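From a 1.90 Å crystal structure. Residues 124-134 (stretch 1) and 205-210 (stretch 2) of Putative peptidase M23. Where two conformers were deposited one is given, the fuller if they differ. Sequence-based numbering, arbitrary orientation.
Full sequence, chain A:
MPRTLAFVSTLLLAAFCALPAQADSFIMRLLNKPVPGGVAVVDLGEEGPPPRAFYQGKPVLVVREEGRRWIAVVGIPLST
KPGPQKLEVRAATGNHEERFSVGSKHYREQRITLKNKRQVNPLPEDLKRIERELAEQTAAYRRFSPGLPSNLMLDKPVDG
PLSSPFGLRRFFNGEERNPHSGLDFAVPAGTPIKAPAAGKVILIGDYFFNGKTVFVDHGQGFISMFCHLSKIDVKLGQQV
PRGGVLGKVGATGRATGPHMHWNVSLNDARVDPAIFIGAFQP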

# COMPACT_ATOMS: atom_id res chain seq x y z
N PRO A 124 -23.87 11.64 13.90
CA PRO A 124 -24.36 10.26 13.76
C PRO A 124 -23.22 9.24 13.86
O PRO A 124 -22.26 9.34 13.09
CB PRO A 124 -24.96 10.23 12.33
CG PRO A 124 -25.15 11.68 11.97
CD PRO A 124 -24.04 12.44 12.65
N GLU A 125 -23.28 8.32 14.81
CA GLU A 125 -24.24 8.34 15.91
C GLU A 125 -23.43 8.51 17.19
O GLU A 125 -23.64 9.44 17.96
CB GLU A 125 -25.07 7.05 15.95
CG GLU A 125 -26.29 7.11 16.86
CD GLU A 125 -26.97 5.75 17.03
OE1 GLU A 125 -26.28 4.76 17.43
OE2 GLU A 125 -28.20 5.66 16.77
N ASP A 126 -22.49 7.59 17.40
CA ASP A 126 -21.43 7.78 18.37
C ASP A 126 -20.08 7.93 17.66
O ASP A 126 -19.68 7.09 16.84
CB ASP A 126 -21.42 6.70 19.47
CG ASP A 126 -21.10 5.31 18.94
OD1 ASP A 126 -20.38 4.57 19.64
OD2 ASP A 126 -21.56 4.95 17.83
N LEU A 127 -19.40 9.04 17.97
CA LEU A 127 -18.07 9.35 17.44
C LEU A 127 -17.03 8.44 18.09
O LEU A 127 -15.90 8.33 17.62
CB LEU A 127 -17.75 10.83 17.69
CG LEU A 127 -18.85 11.86 17.38
CD1 LEU A 127 -18.44 13.26 17.82
CD2 LEU A 127 -19.24 11.83 15.91
N LYS A 128 -17.44 7.81 19.19
CA LYS A 128 -16.67 6.81 19.91
C LYS A 128 -16.39 5.57 19.05
O LYS A 128 -15.29 5.02 19.09
CB LYS A 128 -17.46 6.39 21.14
CG LYS A 128 -16.71 5.61 22.19
CD LYS A 128 -17.69 4.92 23.14
CE LYS A 128 -18.76 5.88 23.68
NZ LYS A 128 -18.45 6.43 25.01
N ARG A 129 -17.41 5.14 18.30
CA ARG A 129 -17.25 4.11 17.28
C ARG A 129 -16.25 4.56 16.22
O ARG A 129 -15.29 3.84 15.95
CB ARG A 129 -18.60 3.77 16.62
CG ARG A 129 -18.51 2.76 15.47
CD ARG A 129 -19.72 2.84 14.54
NE ARG A 129 -19.51 2.01 13.35
CZ ARG A 129 -20.41 1.76 12.41
NH1 ARG A 129 -20.09 0.98 11.38
NH2 ARG A 129 -21.64 2.27 12.50
N ILE A 130 -16.46 5.75 15.65
CA ILE A 130 -15.60 6.30 14.58
C ILE A 130 -14.13 6.38 15.00
O ILE A 130 -13.25 6.01 14.22
CB ILE A 130 -16.16 7.66 14.03
CG1 ILE A 130 -17.39 7.41 13.13
CG2 ILE A 130 -15.09 8.45 13.27
CD1 ILE A 130 -18.29 8.63 12.90
N GLU A 131 -13.90 6.83 16.25
CA GLU A 131 -12.56 6.92 16.83
C GLU A 131 -11.89 5.55 16.87
O GLU A 131 -10.72 5.42 16.49
CB GLU A 131 -12.63 7.55 18.23
CG GLU A 131 -11.27 7.79 18.89
CD GLU A 131 -11.35 8.61 20.18
OE1 GLU A 131 -10.38 9.34 20.47
OE2 GLU A 131 -12.37 8.52 20.90
N ARG A 132 -12.63 4.54 17.31
CA ARG A 132 -12.16 3.17 17.39
C ARG A 132 -11.85 2.59 16.00
O ARG A 132 -10.81 1.95 15.82
CB ARG A 132 -13.20 2.31 18.10
CG ARG A 132 -12.62 1.18 18.92
CD ARG A 132 -13.63 0.07 19.15
NE ARG A 132 -13.80 -0.77 17.96
CZ ARG A 132 -14.84 -0.70 17.13
NH1 ARG A 132 -15.83 0.15 17.33
NH2 ARG A 132 -14.88 -1.51 16.07
N GLU A 133 -12.73 2.85 15.03
CA GLU A 133 -12.56 2.44 13.62
C GLU A 133 -11.37 3.10 12.92
O GLU A 133 -10.66 2.45 12.14
CB GLU A 133 -13.84 2.70 12.82
CG GLU A 133 -15.05 1.90 13.34
CD GLU A 133 -16.32 2.14 12.56
OE1 GLU A 133 -16.44 3.18 11.88
OE2 GLU A 133 -17.22 1.28 12.63
N LEU A 134 -11.16 4.39 13.19
CA LEU A 134 -9.95 5.09 12.74
C LEU A 134 -8.70 4.47 13.36
O LEU A 134 -7.71 4.27 12.66
CB LEU A 134 -10.03 6.60 13.05
CG LEU A 134 -8.77 7.45 12.82
CD1 LEU A 134 -8.38 7.51 11.33
CD2 LEU A 134 -8.95 8.86 13.39
N GLY A 205 -13.40 -4.95 8.54
CA GLY A 205 -14.31 -4.13 9.31
C GLY A 205 -15.55 -3.77 8.53
O GLY A 205 -15.61 -3.97 7.32
N ASP A 206 -16.54 -3.29 9.25
CA ASP A 206 -17.72 -2.69 8.64
C ASP A 206 -17.83 -1.33 9.29
O ASP A 206 -18.39 -1.18 10.37
CB ASP A 206 -18.98 -3.53 8.85
CG ASP A 206 -20.07 -3.23 7.82
OD1 ASP A 206 -20.17 -2.08 7.34
OD2 ASP A 206 -20.86 -4.15 7.50
N TYR A 207 -17.26 -0.35 8.60
CA TYR A 207 -17.02 0.96 9.20
C TYR A 207 -18.03 2.00 8.77
O TYR A 207 -18.64 1.88 7.72
CB TYR A 207 -15.60 1.43 8.84
CG TYR A 207 -14.51 0.49 9.31
CD1 TYR A 207 -14.55 -0.09 10.59
CD2 TYR A 207 -13.42 0.20 8.50
CE1 TYR A 207 -13.55 -0.94 11.04
CE2 TYR A 207 -12.42 -0.65 8.93
CZ TYR A 207 -12.48 -1.21 10.20
OH TYR A 207 -11.48 -2.05 10.62
N PHE A 208 -18.18 3.03 9.61
CA PHE A 208 -19.14 4.11 9.36
C PHE A 208 -18.92 4.80 8.01
O PHE A 208 -19.87 4.98 7.25
CB PHE A 208 -19.11 5.13 10.51
CG PHE A 208 -20.15 6.21 10.37
CD1 PHE A 208 -21.43 6.02 10.88
CD2 PHE A 208 -19.85 7.41 9.72
CE1 PHE A 208 -22.40 7.02 10.75
CE2 PHE A 208 -20.82 8.40 9.57
CZ PHE A 208 -22.09 8.21 10.09
N PHE A 209 -17.68 5.21 7.73
CA PHE A 209 -17.36 5.91 6.48
C PHE A 209 -17.00 4.95 5.34
O PHE A 209 -17.55 5.05 4.24
CB PHE A 209 -16.22 6.91 6.71
CG PHE A 209 -16.58 8.04 7.63
CD1 PHE A 209 -17.47 9.03 7.22
CD2 PHE A 209 -16.04 8.12 8.91
CE1 PHE A 209 -17.82 10.08 8.08
CE2 PHE A 209 -16.37 9.17 9.77
CZ PHE A 209 -17.27 10.15 9.36
N ASN A 210 -16.08 4.03 5.62
CA ASN A 210 -15.51 3.15 4.60
C ASN A 210 -16.34 1.91 4.26
O ASN A 210 -16.03 1.23 3.29
CB ASN A 210 -14.08 2.74 4.99
CG ASN A 210 -13.08 3.88 4.86
OD1 ASN A 210 -13.34 4.86 4.16
ND2 ASN A 210 -11.93 3.74 5.51
O HOH W 1 -15.70 5.02 10.12

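What ties the helix to the end of the strand most firmly? The carboxylate of Glu-133 accepts a hydrogen bond from the backbone of Phe-208, with Phe-208 N 2.9 Å from Glu-133 OE1 and an N-H...O angle of 174°, almost straight. A second bond runs from Arg-129 to the strand: Arg-129 NH1 donates to the carbonyl of Asp-206, NH1 to O 2.9 Å, at a more bent angle of 133°. The side chains thus supply an acceptor for the amide of Phe-208 and a donor for the carbonyl of Asp-206, two backbone groups on neighbouring peptide units. Water 1 extends the link by one residue: it donates to Glu-133 OE1 at 2.7 Å and accepts from Phe-209 N at 3.1 Å.

How are two charged side chains held in place for this work? Arg-129 and Glu-133 lie one helical turn apart, and both CA-to-CB bonds point toward the other stretch. They form a salt bridge along the helix, Arg-129 NE to Glu-133 OE2 at 2.5 Å, with a weak additional bond from Arg-129 NH1 to the same OE2 at 3.1 Å. Glu-133 therefore uses OE2 for the arginine and OE1 for Phe-208 N and the water, while its charge is balanced within its own helix. The guanidinium presents its edge to Asp-206 O, as a donating N-H requires. Phe-208 N lies over one of its faces, 3.3 Å from Arg-129 NH1, but both atoms are donors and no hydrogen bond joins them.

How do the two backbones lie against each other? The axes of helix 127-134 and strand 205-207 approach to 9.7 Å, with their N-to-C directions 137° apart, so the segments run in broadly opposed senses on a strong slant. The CA atoms of Glu-133 and Tyr-207 are 6.5 Å apart, and those of Ile-130 and Phe-208 6.7 Å. At the start of the helix, Asp-126 occupies the N-cap position and accepts a weak capping bond from Arg-129 N to its OD1, 3.3 Å.

Which side chains fill the space around the polar network? Phe-208, in the t rotamer, has the largest area covered by the opposing stretch. Ile-130 CD1 sits over one face of its ring, 4.1 Å from the centroid, in a CH-pi contact. The same methyl reaches the next aromatic ring, with Ile-130 CD1 3.7 Å from Phe-209 CE2, so one aliphatic tip touches both phenylalanines. At the far end of the Phe-208 ring, Phe-208 CZ comes within 4.2 Å of Pro-124 CB, although Pro-124 is poorly ordered. Tyr-207 packs against the aliphatic part of Glu-133, with Glu-133 CG 3.4 Å from Tyr-207 CD1. The glutamate thus contributes a carbon contact with Tyr-207 as well as a carboxylate for Phe-208 N.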